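Local coordinates for protein adhesin A (Fusobacterium nucleatum, PDB 3ETZ) that probably serves as a cell-surface adhesin, an antiparallel helical hairpin thought to assemble into oligomers through a chain of leucines, at residues A44-V49 / A89-Q94. The protein carries 1 engineered substitution. Numbering follows the deposited sequence.
Sequences AQNEQV and AEMEQQ
Met91 lies against Asn46 where the two long helices of an antiparallel helical hairpin, 5-63 and 70-108, pass each other; the predicted coiled coil covers both segments. The local axes run at 152° to each other. They approach to 10.2 Å. The backbones come closest at this same pair, with Asn46 CA 7.0 Å from Met91 CA. The interface is small, burying 207 Å² in all, and it has two unlike sides. The packed side belongs to Met91, the buried residue of the group. Its CG stands anti to its own carbonyl carbon (chi1 -66°), and the thioether leans over the backbone of the facing helix: Met91 SD sits 3.9 Å from Asn46 C. The chain then bends at chi3, and the modelled position of the methyl, too close to Glu47, is doubtful. Leu43 and Tyr50 of helix 5-63 also touch Met91, while Leu87 of helix 70-108 meets Asn46, so two leucines and a tyrosine adjoin the pair. The looser side is polar. Glu90, exposed in the isolated chain, reaches in with an extended side chain and meets the Asn46 side chain at about a right angle, bringing Glu90 OE2 to 3.6 Å from Asn46 CG. The carboxylate and amide planes are turned 71° apart. Gln94 approaches from the next turn, its amide nearly coplanar with that of Asn46. Asn46 thus belongs to both sides: its amide meets the polar groups, while its methylene packs on the thioether arm, with Asn46 CB 3.6 Å from Met91 CG.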
loop_
_atom_site.group_PDB
_atom_site.type_symbol
_atom_site.label_atom_id
_atom_site.label_comp_id
_atom_site.label_asym_id
_atom_site.label_seq_id
_atom_site.Cartn_x
_atom_site.Cartn_y
_atom_site.Cartn_z
ATOM N N ALA A 44 -0.772 -6.839 -5.706
ATOM C CA ALA A 44 -0.887 -8.094 -6.485
ATOM C C ALA A 44 0.164 -8.150 -7.599
ATOM O O ALA A 44 0.788 -9.192 -7.843
ATOM C CB ALA A 44 -2.326 -8.235 -7.077
ATOM N N GLN A 45 0.391 -7.022 -8.261
ATOM C CA GLN A 45 1.368 -7.001 -9.321
ATOM C C GLN A 45 2.755 -7.162 -8.715
ATOM O O GLN A 45 3.609 -7.861 -9.265
ATOM C CB GLN A 45 1.245 -5.708 -10.137
ATOM C CG GLN A 45 2.371 -5.548 -11.142
ATOM C CD GLN A 45 2.022 -4.639 -12.315
ATOM O OE1 GLN A 45 1.541 -3.511 -12.133
ATOM N NE2 GLN A 45 2.273 -5.129 -13.532
ATOM N N ASN A 46 2.979 -6.532 -7.564
ATOM C CA ASN A 46 4.267 -6.636 -6.887
ATOM C C ASN A 46 4.583 -8.064 -6.416
ATOM O O ASN A 46 5.724 -8.509 -6.518
ATOM C CB ASN A 46 4.322 -5.699 -5.670
ATOM C CG ASN A 46 4.710 -4.263 -6.052
ATOM O OD1 ASN A 46 4.496 -3.308 -5.288
ATOM N ND2 ASN A 46 5.294 -4.112 -7.216
ATOM N N GLU A 47 3.594 -8.759 -5.877
ATOM C CA GLU A 47 3.819 -10.142 -5.415
ATOM C C GLU A 47 4.339 -11.031 -6.559
ATOM O O GLU A 47 5.224 -11.871 -6.352
ATOM C CB GLU A 47 2.509 -10.708 -4.830
ATOM C CG GLU A 47 2.113 -9.926 -3.584
ATOM C CD GLU A 47 0.905 -10.465 -2.843
ATOM O OE1 GLU A 47 -0.104 -10.823 -3.482
ATOM O OE2 GLU A 47 0.961 -10.505 -1.598
ATOM N N GLN A 48 3.779 -10.840 -7.750
ATOM C CA GLN A 48 4.166 -11.593 -8.933
ATOM C C GLN A 48 5.625 -11.292 -9.245
ATOM O O GLN A 48 6.438 -12.191 -9.431
ATOM C CB GLN A 48 3.279 -11.189 -10.118
ATOM C CG GLN A 48 3.487 -12.024 -11.356
ATOM C CD GLN A 48 3.317 -13.489 -11.053
ATOM O OE1 GLN A 48 2.293 -13.897 -10.488
ATOM N NE2 GLN A 48 4.322 -14.298 -11.409
ATOM N N VAL A 49 5.963 -10.010 -9.299
ATOM C CA VAL A 49 7.335 -9.611 -9.572
ATOM C C VAL A 49 8.306 -10.133 -8.518
ATOM O O VAL A 49 9.407 -10.596 -8.837
ATOM C CB VAL A 49 7.454 -8.055 -9.628
ATOM C CG1 VAL A 49 8.924 -7.642 -9.650
ATOM C CG2 VAL A 49 6.734 -7.523 -10.851
ATOM N N ALA A 89 9.658 -3.912 1.378
ATOM C CA ALA A 89 9.200 -2.777 2.164
ATOM C C ALA A 89 8.032 -2.105 1.441
ATOM O O ALA A 89 7.063 -1.695 2.089
ATOM C CB ALA A 89 10.366 -1.776 2.417
ATOM N N GLU A 90 8.098 -1.993 0.115
ATOM C CA GLU A 90 6.974 -1.388 -0.625
ATOM C C GLU A 90 5.696 -2.227 -0.375
ATOM O O GLU A 90 4.624 -1.689 -0.061
ATOM C CB GLU A 90 7.280 -1.367 -2.138
ATOM C CG GLU A 90 6.147 -0.840 -3.038
ATOM C CD GLU A 90 6.571 -0.695 -4.495
ATOM O OE1 GLU A 90 7.749 -0.391 -4.736
ATOM O OE2 GLU A 90 5.737 -0.868 -5.400
ATOM N N MET A 91 5.803 -3.555 -0.509
ATOM C CA MET A 91 4.626 -4.414 -0.298
ATOM C C MET A 91 4.088 -4.358 1.126
ATOM O O MET A 91 2.884 -4.419 1.348
ATOM C CB MET A 91 4.954 -5.866 -0.696
ATOM C CG MET A 91 5.213 -6.011 -2.199
ATOM S SD MET A 91 5.608 -7.732 -2.637
ATOM C CE MET A 91 4.360 -8.484 -2.124
ATOM N N GLU A 92 4.993 -4.243 2.101
ATOM C CA GLU A 92 4.582 -4.126 3.506
ATOM C C GLU A 92 3.745 -2.838 3.700
ATOM O O GLU A 92 2.731 -2.829 4.405
ATOM C CB GLU A 92 5.835 -4.076 4.395
ATOM C CG GLU A 92 5.589 -4.062 5.887
ATOM C CD GLU A 92 6.868 -4.296 6.694
ATOM O OE1 GLU A 92 7.647 -5.222 6.361
ATOM O OE2 GLU A 92 7.091 -3.558 7.680
ATOM N N GLN A 93 4.180 -1.739 3.087
ATOM C CA GLN A 93 3.448 -0.485 3.212
ATOM C C GLN A 93 2.094 -0.587 2.505
ATOM O O GLN A 93 1.101 -0.027 2.970
ATOM C CB GLN A 93 4.276 0.675 2.624
ATOM C CG GLN A 93 5.468 1.078 3.497
ATOM C CD GLN A 93 5.075 1.355 4.949
ATOM O OE1 GLN A 93 4.156 2.122 5.219
ATOM N NE2 GLN A 93 5.767 0.714 5.881
ATOM N N GLN A 94 2.049 -1.295 1.374
ATOM C CA GLN A 94 0.804 -1.495 0.658
ATOM C C GLN A 94 -0.172 -2.320 1.497
ATOM O O GLN A 94 -1.372 -2.011 1.549
ATOM C CB GLN A 94 1.066 -2.153 -0.713
ATOM C CG GLN A 94 1.646 -1.140 -1.715
ATOM C CD GLN A 94 2.323 -1.768 -2.925
ATOM O OE1 GLN A 94 2.624 -2.976 -2.965
ATOM N NE2 GLN A 94 2.607 -0.933 -3.903
#